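PDB 3BXP: putative lipase/esterase from Lactobacillus plantarum WCFS1, which probably acts as a carboxylesterase, a hydrolase of the alpha/beta-hydrolase class that splits ester bonds. Local coordinates for residues P193-Q198 / L264-E269; A225-G230 / P260-R265; T125-A130 / L211-A216. One frame throughout, in Å; residues are numbered along the deposited sequence. Where two conformers were deposited one is given.

Following the chain from its N terminus, interaction 3 starts first: residues 125-130, on helix 118-129, wait until residues 211-216 on helix 208-219 meet them, closing a loop of some eighty residues. Within that loop interaction 1 opens at strand 194-199, so the two cross. Interaction 2 begins only after interaction 3 has closed, at strand 224-229, and runs inside the span of interaction 1; both finish on helix 258-269 and share Leu264 and Arg265. Interactions 1 and 2 thus fasten this C-terminal helix to two neighbouring parallel strands, whereas interaction 3 joins two helices on the other face of the same sheet.

Interaction 1. Residues P193-Q198 / L264-E269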
loop_
_atom_site.group_PDB
_atom_site.type_symbol
_atom_site.label_atom_id
_atom_site.label_comp_id
_atom_site.label_asym_id
_atom_site.label_seq_id
_atom_site.Cartn_x
_atom_site.Cartn_y
_atom_site.Cartn_z
ATOM N N PRO B 193 2.081 -2.341 -15.719
ATOM C CA PRO B 193 2.306 -2.276 -14.283
ATOM C C PRO B 193 2.169 -0.852 -13.702
ATOM O O PRO B 193 2.497 0.157 -14.336
ATOM C CB PRO B 193 3.753 -2.782 -14.147
ATOM C CG PRO B 193 3.892 -3.702 -15.259
ATOM C CD PRO B 193 3.192 -3.001 -16.400
ATOM N N ALA B 194 1.767 -0.823 -12.441
ATOM C CA ALA B 194 1.556 0.434 -11.777
ATOM C C ALA B 194 2.132 0.486 -10.355
ATOM O O ALA B 194 2.066 -0.452 -9.596
ATOM C CB ALA B 194 0.042 0.773 -11.755
ATOM N N PHE B 195 2.694 1.629 -10.054
ATOM C CA PHE B 195 3.024 2.031 -8.694
ATOM C C PHE B 195 2.033 3.079 -8.300
ATOM O O PHE B 195 1.935 4.160 -8.894
ATOM C CB PHE B 195 4.477 2.573 -8.664
ATOM C CG PHE B 195 4.964 3.042 -7.294
ATOM C CD1 PHE B 195 4.665 4.298 -6.795
ATOM C CD2 PHE B 195 5.782 2.228 -6.534
ATOM C CE1 PHE B 195 5.102 4.687 -5.573
ATOM C CE2 PHE B 195 6.213 2.634 -5.305
ATOM C CZ PHE B 195 5.869 3.880 -4.815
ATOM N N VAL B 196 1.301 2.787 -7.243
ATOM C CA VAL B 196 0.255 3.670 -6.740
ATOM C C VAL B 196 0.593 4.062 -5.291
ATOM O O VAL B 196 0.987 3.229 -4.468
ATOM C CB VAL B 196 -1.112 2.945 -6.795
ATOM C CG1 VAL B 196 -2.280 3.817 -6.351
ATOM C CG2 VAL B 196 -1.404 2.338 -8.158
ATOM N N TRP B 197 0.445 5.327 -4.988
ATOM C CA TRP B 197 0.589 5.827 -3.591
ATOM C C TRP B 197 -0.443 6.873 -3.285
ATOM O O TRP B 197 -0.955 7.578 -4.175
ATOM C CB TRP B 197 2.008 6.336 -3.282
ATOM C CG TRP B 197 2.332 7.626 -3.909
ATOM C CD1 TRP B 197 2.808 7.816 -5.182
ATOM C CD2 TRP B 197 2.183 8.939 -3.341
ATOM N NE1 TRP B 197 2.975 9.136 -5.428
ATOM C CE2 TRP B 197 2.589 9.856 -4.319
ATOM C CE3 TRP B 197 1.712 9.429 -2.127
ATOM C CZ2 TRP B 197 2.573 11.230 -4.092
ATOM C CZ3 TRP B 197 1.724 10.801 -1.906
ATOM C CH2 TRP B 197 2.145 11.675 -2.883
ATOM N N GLN B 198 -0.787 6.952 -2.011
ATOM C CA GLN B 198 -1.672 8.006 -1.538
ATOM C C GLN B 198 -1.483 8.159 -0.064
ATOM O O GLN B 198 -0.866 7.335 0.569
ATOM C CB GLN B 198 -3.127 7.668 -1.864
ATOM C CG GLN B 198 -4.147 8.760 -1.511
ATOM C CD GLN B 198 -5.465 8.604 -2.260
ATOM O OE1 GLN B 198 -5.795 7.519 -2.744
ATOM N NE2 GLN B 198 -6.250 9.668 -2.300
ATOM N N LEU B 264 11.299 4.902 -7.335
ATOM C CA LEU B 264 12.512 4.676 -8.114
ATOM C C LEU B 264 12.961 3.230 -8.018
ATOM O O LEU B 264 13.281 2.596 -9.042
ATOM C CB LEU B 264 13.609 5.619 -7.650
ATOM C CG LEU B 264 13.240 7.050 -8.107
ATOM C CD1 LEU B 264 14.092 8.092 -7.474
ATOM C CD2 LEU B 264 13.308 7.221 -9.672
ATOM N N ARG B 265 12.939 2.674 -6.805
ATOM C CA ARG B 265 13.338 1.284 -6.623
ATOM C C ARG B 265 12.414 0.361 -7.401
ATOM O O ARG B 265 12.856 -0.625 -7.999
ATOM C CB ARG B 265 13.344 0.886 -5.130
ATOM C CG ARG B 265 14.280 1.715 -4.265
ATOM N N TRP B 266 11.119 0.668 -7.379
ATOM C CA TRP B 266 10.143 -0.121 -8.119
ATOM C C TRP B 266 10.463 -0.099 -9.623
ATOM O O TRP B 266 10.326 -1.108 -10.323
ATOM C CB TRP B 266 8.715 0.423 -7.900
ATOM C CG TRP B 266 7.624 -0.350 -8.511
ATOM C CD1 TRP B 266 7.025 -1.474 -8.028
ATOM C CD2 TRP B 266 6.978 -0.056 -9.753
ATOM N NE1 TRP B 266 6.040 -1.894 -8.886
ATOM C CE2 TRP B 266 5.981 -1.026 -9.947
ATOM C CE3 TRP B 266 7.102 0.991 -10.670
ATOM C CZ2 TRP B 266 5.114 -1.015 -11.053
ATOM C CZ3 TRP B 266 6.267 0.979 -11.800
ATOM C CH2 TRP B 266 5.278 0.014 -11.959
ATOM N N LEU B 267 10.875 1.058 -10.120
ATOM C CA LEU B 267 11.152 1.183 -11.557
ATOM C C LEU B 267 12.362 0.318 -11.887
ATOM O O LEU B 267 12.404 -0.321 -12.912
ATOM C CB LEU B 267 11.379 2.635 -11.940
ATOM C CG LEU B 267 10.161 3.561 -11.982
ATOM C CD1 LEU B 267 10.576 5.015 -12.133
ATOM C CD2 LEU B 267 9.201 3.147 -13.092
ATOM N N GLN B 268 13.313 0.299 -10.966
ATOM C CA GLN B 268 14.483 -0.551 -11.089
ATOM C C GLN B 268 14.066 -2.009 -11.104
ATOM O O GLN B 268 14.554 -2.801 -11.928
ATOM C CB GLN B 268 15.460 -0.288 -9.978
ATOM C CG GLN B 268 16.189 1.080 -10.094
ATOM C CD GLN B 268 17.050 1.389 -8.886
ATOM O OE1 GLN B 268 16.670 1.099 -7.750
ATOM N NE2 GLN B 268 18.241 1.965 -9.122
ATOM N N GLU B 269 13.180 -2.393 -10.192
ATOM C CA GLU B 269 12.739 -3.781 -10.126
ATOM C C GLU B 269 12.056 -4.157 -11.430
ATOM O O GLU B 269 12.096 -5.285 -11.817
ATOM C CB GLU B 269 11.718 -4.043 -8.987
ATOM C CG GLU B 269 12.315 -3.867 -7.607
ATOM C CD GLU B 269 11.285 -3.763 -6.477
ATOM O OE1 GLU B 269 10.067 -3.604 -6.741
ATOM O OE2 GLU B 269 11.728 -3.799 -5.315
#
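The indole of Trp266 lies with one face against the backbone of strand 194-199 and the root of the Phe195 side chain. Phe195 CB sits above its six-membered ring, 3.8 Å from the ring centroid and 15° off the normal, a CH-pi contact over the face. Phe195 N covers the same face farther along, 3.6 Å from Trp266 CH2. The outer rim of the indole meets Pro193: Pro193 O lies at the edge, near the ring plane, 3.7 Å from Trp266 CH2, and Pro193 CB touches Trp266 CZ2. Between the two, the Ala194 carbonyl carbon comes to 3.4 Å from Trp266 CZ2. The phenyl ring of Phe195 meets the indole obliquely, planes 58° apart, with Phe195 CD2 set 3.7 Å from Trp266 CB. Trp266 CG stands opposite its backbone N (chi1 -175°), which swings the indole from the helix onto the strand. Helix 258-269 is the last helix of this alpha/beta-hydrolase fold, and Trp266 packs it against the sheet; the indole also reaches Ala150 and Ala225 on the two flanking strands. Ala194 CB leaves on the other side of the strand, toward Met217 of helix 208-219, while the Phe195 ring continues to His227. No hydrogen bond links the two segments, but at the far end of the helix Glu269 OE2 bonds Gln255 NE2 of the second subunit.

Interaction 2. Residues A225-G230 / P260-R265; sequences AYHLFG and PQLALR. With PGR (R-1,2-propanediol), chain D.
Strand and helix come closest at His227 and Leu262, whose CA atoms lie 8.9 Å apart, a distance spanned by side chains. Leu262 reaches from the helix toward the strand with one methyl, CD1, which does all the touching. It sits over the centre of the His227 imidazole, 3.7 Å from the ring centroid and 10° off the normal, a CH-pi contact on one face; His227 ND1 is the nearest ring atom, 3.6 Å from Leu262 CD1. The same methyl also meets Phe229, whose CZ is 4.0 Å from Leu262 CD1 and whose ring is turned obliquely to it. His227 and Phe229 lie two residues apart on the strand and therefore send their rings to the same side; Leu262 meets Phe229 from the opposite direction but lies aslant to His227. In His227, CG points away from the carbonyl carbon (chi1 -61°), presenting the imidazole flat to the methyl. The imidazole nitrogen has its own partner: His227 ND1 hydrogen-bonds His227 ND1 of the second subunit, so the methyl-covered histidine lies at the dimer interface.

Just past the strand, Gly230 N donates to O2 of the propanediol, probably taken from the crystallisation liquor, at 3.0 Å and with the N-H nearly straight (166°). The diol is also held by Ser231 N and by Glu269 OE1 and His227 NE2 of the second subunit. Strand 224-229 is one of the two outermost strands of the sheet within its chain, but Tyr226, His227 and Leu228 pair antiparallel with a strand of the second subunit, so the sheet of this alpha/beta-hydrolase fold runs on through the dimer. Helix 258-269 covers one face of this strand and of strand 194-199, with helix 54-63 beside it at Pro260 and Leu264.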
loop_
_atom_site.group_PDB
_atom_site.type_symbol
_atom_site.label_atom_id
_atom_site.label_comp_id
_atom_site.label_asym_id
_atom_site.label_seq_id
_atom_site.Cartn_x
_atom_site.Cartn_y
_atom_site.Cartn_z
ATOM N N ALA B 225 2.439 -2.146 -7.201
ATOM C CA ALA B 225 2.774 -1.775 -5.815
ATOM C C ALA B 225 1.797 -0.696 -5.361
ATOM O O ALA B 225 1.346 0.131 -6.163
ATOM C CB ALA B 225 4.229 -1.254 -5.679
ATOM N N TYR B 226 1.527 -0.672 -4.064
ATOM C CA TYR B 226 0.615 0.290 -3.484
ATOM C C TYR B 226 1.060 0.667 -2.082
ATOM O O TYR B 226 1.310 -0.221 -1.224
ATOM C CB TYR B 226 -0.790 -0.318 -3.402
ATOM C CG TYR B 226 -1.875 0.543 -2.773
ATOM C CD1 TYR B 226 -2.010 1.857 -3.105
ATOM C CD2 TYR B 226 -2.829 -0.004 -1.911
ATOM C CE1 TYR B 226 -3.032 2.646 -2.577
ATOM C CE2 TYR B 226 -3.867 0.772 -1.407
ATOM C CZ TYR B 226 -3.962 2.083 -1.749
ATOM O OH TYR B 226 -4.986 2.852 -1.248
ATOM N N HIS B 227 1.225 1.971 -1.914
ATOM C CA HIS B 227 1.650 2.543 -0.635
ATOM C C HIS B 227 0.705 3.569 -0.174
ATOM O O HIS B 227 0.667 4.670 -0.718
ATOM C CB HIS B 227 3.070 3.113 -0.752
ATOM C CG HIS B 227 4.084 2.083 -1.102
ATOM N ND1 HIS B 227 4.687 1.274 -0.164
ATOM C CD2 HIS B 227 4.567 1.688 -2.300
ATOM C CE1 HIS B 227 5.521 0.443 -0.774
ATOM N NE2 HIS B 227 5.460 0.665 -2.070
ATOM N N LEU B 228 -0.072 3.193 0.840
ATOM C CA LEU B 228 -0.952 4.119 1.521
ATOM C C LEU B 228 -0.326 4.570 2.855
ATOM O O LEU B 228 -0.266 3.829 3.835
ATOM C CB LEU B 228 -2.304 3.438 1.744
ATOM C CG LEU B 228 -3.429 4.310 2.299
ATOM C CD1 LEU B 228 -3.903 5.281 1.211
ATOM C CD2 LEU B 228 -4.535 3.363 2.712
ATOM N N PHE B 229 0.233 5.770 2.842
ATOM C CA PHE B 229 1.028 6.243 3.962
ATOM C C PHE B 229 0.110 6.639 5.097
ATOM O O PHE B 229 -0.973 7.185 4.877
ATOM C CB PHE B 229 1.907 7.454 3.567
ATOM C CG PHE B 229 2.951 7.127 2.563
ATOM C CD1 PHE B 229 4.166 6.596 2.966
ATOM C CD2 PHE B 229 2.728 7.311 1.207
ATOM C CE1 PHE B 229 5.096 6.279 2.053
ATOM C CE2 PHE B 229 3.727 6.980 0.283
ATOM C CZ PHE B 229 4.876 6.449 0.723
ATOM N N GLY B 230 0.561 6.340 6.303
ATOM C CA GLY B 230 -0.224 6.597 7.501
ATOM C C GLY B 230 -0.470 8.071 7.734
ATOM O O GLY B 230 -1.600 8.492 8.031
ATOM N N PRO B 260 9.248 8.887 -3.397
ATOM C CA PRO B 260 10.048 8.855 -4.606
ATOM C C PRO B 260 11.087 7.782 -4.541
ATOM O O PRO B 260 11.376 7.155 -5.552
ATOM C CB PRO B 260 10.698 10.245 -4.613
ATOM C CG PRO B 260 9.751 11.078 -3.971
ATOM C CD PRO B 260 9.271 10.238 -2.827
ATOM N N GLN B 261 11.577 7.518 -3.333
ATOM C CA GLN B 261 12.612 6.491 -3.112
ATOM C C GLN B 261 12.033 5.108 -3.434
ATOM O O GLN B 261 12.652 4.278 -4.113
ATOM C CB GLN B 261 13.101 6.540 -1.679
ATOM C CG GLN B 261 13.745 7.834 -1.252
ATOM C CD GLN B 261 14.360 7.712 0.126
ATOM O OE1 GLN B 261 15.252 6.881 0.332
ATOM N NE2 GLN B 261 13.865 8.507 1.089
ATOM N N LEU B 262 10.790 4.904 -3.022
ATOM C CA LEU B 262 10.085 3.658 -3.302
ATOM C C LEU B 262 9.777 3.502 -4.775
ATOM O O LEU B 262 9.895 2.404 -5.338
ATOM C CB LEU B 262 8.823 3.551 -2.476
ATOM C CG LEU B 262 8.920 3.480 -0.957
ATOM C CD1 LEU B 262 7.508 3.582 -0.331
ATOM C CD2 LEU B 262 9.613 2.239 -0.433
ATOM N N ALA B 263 9.331 4.595 -5.392
ATOM C CA ALA B 263 8.982 4.547 -6.810
ATOM C C ALA B 263 10.164 4.266 -7.654
ATOM O O ALA B 263 10.091 3.505 -8.574
ATOM C CB ALA B 263 8.287 5.902 -7.209
ATOM N N LEU B 264 11.299 4.902 -7.335
ATOM C CA LEU B 264 12.512 4.676 -8.114
ATOM C C LEU B 264 12.961 3.230 -8.018
ATOM O O LEU B 264 13.281 2.596 -9.042
ATOM C CB LEU B 264 13.609 5.619 -7.650
ATOM C CG LEU B 264 13.240 7.050 -8.107
ATOM C CD1 LEU B 264 14.092 8.092 -7.474
ATOM C CD2 LEU B 264 13.308 7.221 -9.672
ATOM N N ARG B 265 12.939 2.674 -6.805
ATOM C CA ARG B 265 13.338 1.284 -6.623
ATOM C C ARG B 265 12.414 0.361 -7.401
ATOM O O ARG B 265 12.856 -0.625 -7.999
ATOM C CB ARG B 265 13.344 0.886 -5.130
ATOM C CG ARG B 265 14.280 1.715 -4.265
HETATM C C1 PGR D . 4.215 6.121 8.051
HETATM C C2 PGR D . 4.393 5.320 6.751
HETATM C C3 PGR D . 5.380 4.194 6.933
HETATM O O1 PGR D . 2.915 6.717 8.055
HETATM O O2 PGR D . 3.156 4.801 6.225
#

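Interaction 3. Residues T125-A130 / L211-A216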
loop_
_atom_site.group_PDB
_atom_site.type_symbol
_atom_site.label_atom_id
_atom_site.label_comp_id
_atom_site.label_asym_id
_atom_site.label_seq_id
_atom_site.Cartn_x
_atom_site.Cartn_y
_atom_site.Cartn_z
ATOM N N THR B 125 -6.938 5.819 -16.768
ATOM C CA THR B 125 -7.874 5.507 -17.858
ATOM C C THR B 125 -7.078 5.098 -19.123
ATOM O O THR B 125 -7.452 4.145 -19.830
ATOM C CB THR B 125 -8.767 6.713 -18.139
ATOM O OG1 THR B 125 -9.532 7.011 -16.945
ATOM C CG2 THR B 125 -9.753 6.456 -19.326
ATOM N N TYR B 126 -6.008 5.839 -19.414
ATOM C CA TYR B 126 -5.121 5.537 -20.541
ATOM C C TYR B 126 -4.574 4.120 -20.437
ATOM O O TYR B 126 -4.492 3.338 -21.442
ATOM C CB TYR B 126 -3.983 6.566 -20.660
ATOM C CG TYR B 126 -3.311 6.476 -22.031
ATOM C CD1 TYR B 126 -3.870 7.121 -23.129
ATOM C CD2 TYR B 126 -2.141 5.769 -22.207
ATOM C CE1 TYR B 126 -3.274 7.048 -24.369
ATOM C CE2 TYR B 126 -1.561 5.664 -23.456
ATOM C CZ TYR B 126 -2.114 6.319 -24.521
ATOM O OH TYR B 126 -1.484 6.188 -25.773
ATOM N N ASN B 127 -4.200 3.769 -19.221
ATOM C CA ASN B 127 -3.567 2.481 -18.981
ATOM C C ASN B 127 -4.520 1.348 -19.389
ATOM O O ASN B 127 -4.101 0.275 -19.879
ATOM C CB ASN B 127 -3.099 2.336 -17.526
ATOM C CG ASN B 127 -2.083 1.237 -17.368
ATOM O OD1 ASN B 127 -1.382 0.883 -18.329
ATOM N ND2 ASN B 127 -2.008 0.648 -16.176
ATOM N N GLY B 128 -5.805 1.599 -19.214
ATOM C CA GLY B 128 -6.856 0.648 -19.594
ATOM C C GLY B 128 -7.225 0.625 -21.060
ATOM O O GLY B 128 -7.201 -0.390 -21.717
ATOM N N VAL B 129 -7.577 1.785 -21.562
ATOM C CA VAL B 129 -7.922 1.991 -22.963
ATOM C C VAL B 129 -6.809 1.682 -23.979
ATOM O O VAL B 129 -7.060 1.037 -24.993
ATOM C CB VAL B 129 -8.375 3.460 -23.170
ATOM C CG1 VAL B 129 -8.576 3.789 -24.651
ATOM C CG2 VAL B 129 -9.645 3.701 -22.398
ATOM N N ALA B 130 -5.602 2.171 -23.702
ATOM C CA ALA B 130 -4.476 2.117 -24.648
ATOM C C ALA B 130 -3.919 0.696 -24.789
ATOM O O ALA B 130 -3.096 0.478 -25.663
ATOM C CB ALA B 130 -3.304 3.108 -24.266
ATOM N N LEU B 211 -7.772 2.527 -3.789
ATOM C CA LEU B 211 -8.135 1.165 -3.362
ATOM C C LEU B 211 -8.861 0.473 -4.514
ATOM O O LEU B 211 -8.668 -0.688 -4.787
ATOM C CB LEU B 211 -9.058 1.222 -2.131
ATOM C CG LEU B 211 -8.357 1.602 -0.834
ATOM C CD1 LEU B 211 -9.380 2.043 0.217
ATOM C CD2 LEU B 211 -7.488 0.418 -0.276
ATOM N N LYS B 212 -9.714 1.216 -5.184
ATOM C CA LYS B 212 -10.499 0.665 -6.310
ATOM C C LYS B 212 -9.572 0.257 -7.481
ATOM O O LYS B 212 -9.698 -0.848 -8.025
ATOM C CB LYS B 212 -11.536 1.679 -6.801
ATOM C CG LYS B 212 -12.721 1.829 -5.918
ATOM C CD LYS B 212 -13.538 3.083 -6.263
ATOM C CE LYS B 212 -14.938 3.092 -5.685
ATOM N NZ LYS B 212 -15.940 2.418 -6.637
ATOM N N TYR B 213 -8.633 1.104 -7.863
ATOM C CA TYR B 213 -7.732 0.770 -8.989
ATOM C C TYR B 213 -6.828 -0.431 -8.594
ATOM O O TYR B 213 -6.594 -1.377 -9.353
ATOM C CB TYR B 213 -6.864 1.987 -9.346
ATOM C CG TYR B 213 -6.166 1.805 -10.646
ATOM C CD1 TYR B 213 -6.876 1.687 -11.810
ATOM C CD2 TYR B 213 -4.778 1.721 -10.721
ATOM C CE1 TYR B 213 -6.252 1.488 -13.048
ATOM C CE2 TYR B 213 -4.143 1.515 -11.944
ATOM C CZ TYR B 213 -4.877 1.409 -13.097
ATOM O OH TYR B 213 -4.218 1.199 -14.321
ATOM N N VAL B 214 -6.273 -0.387 -7.386
ATOM C CA VAL B 214 -5.403 -1.477 -6.923
ATOM C C VAL B 214 -6.163 -2.803 -6.842
ATOM O O VAL B 214 -5.649 -3.841 -7.245
ATOM C CB VAL B 214 -4.679 -1.112 -5.613
ATOM C CG1 VAL B 214 -3.807 -2.276 -5.085
ATOM C CG2 VAL B 214 -3.801 0.175 -5.864
ATOM N N GLN B 215 -7.393 -2.774 -6.342
ATOM C CA GLN B 215 -8.169 -3.998 -6.290
ATOM C C GLN B 215 -8.220 -4.643 -7.651
ATOM O O GLN B 215 -7.989 -5.828 -7.815
ATOM C CB GLN B 215 -9.577 -3.698 -5.781
ATOM C CG GLN B 215 -10.576 -4.844 -5.902
ATOM C CD GLN B 215 -11.243 -4.945 -7.268
ATOM O OE1 GLN B 215 -11.594 -3.935 -7.885
ATOM N NE2 GLN B 215 -11.416 -6.170 -7.741
ATOM N N ALA B 216 -8.504 -3.822 -8.650
ATOM C CA ALA B 216 -8.778 -4.336 -10.014
ATOM C C ALA B 216 -7.498 -4.859 -10.634
ATOM O O ALA B 216 -7.499 -5.861 -11.338
ATOM C CB ALA B 216 -9.373 -3.198 -10.912
#
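Asn127 and Tyr213 reach for each other between two helices packed on one face of the alpha/beta-hydrolase sheet. Helix 118-129 begins within a GxSxG sequence consistent with a nucleophile elbow, and helix 208-219 belongs to the beta-alpha-beta crossover between strands 194-199 and 224-229. The two side chains cross at about a right angle, and the amide and phenol planes are 49° apart. Contact is made by the outer ends: Asn127 ND2 donates to Tyr213 OH at 2.9 Å, with an N-H...O angle of 159°. The hydroxyl lies close to the amide plane, and from the ring's side ND2 approaches at the edge, near the phenol plane. Tyr213 swings its ring clear of helix 208-219, CG trans to the main-chain nitrogen (chi1 -167°), and this brings the hydroxyl toward helix 118-129.

The amide is gripped by more than this one bond. Asn127 OD1 accepts from His148 NE2, and ND2 gives a second hydrogen bond to Lys192 O, so both ends of the buried group are satisfied and its rotation is fixed. The Tyr213 side chain packs on Ile151 and Leu153 of strand 150-154, on Val187 and, on the adjoining strand 194-199, on Ala194. Ile151 also touches Asn127, so both side chains rest on strand 150-154. An alanine here would remove the amide, and would probably leave the Tyr213 hydroxyl, His148 NE2 and the Lys192 carbonyl without this partner in a buried setting. Beside the hydrogen bond, Asn127 CB stands 3.6 Å from Tyr213 OH.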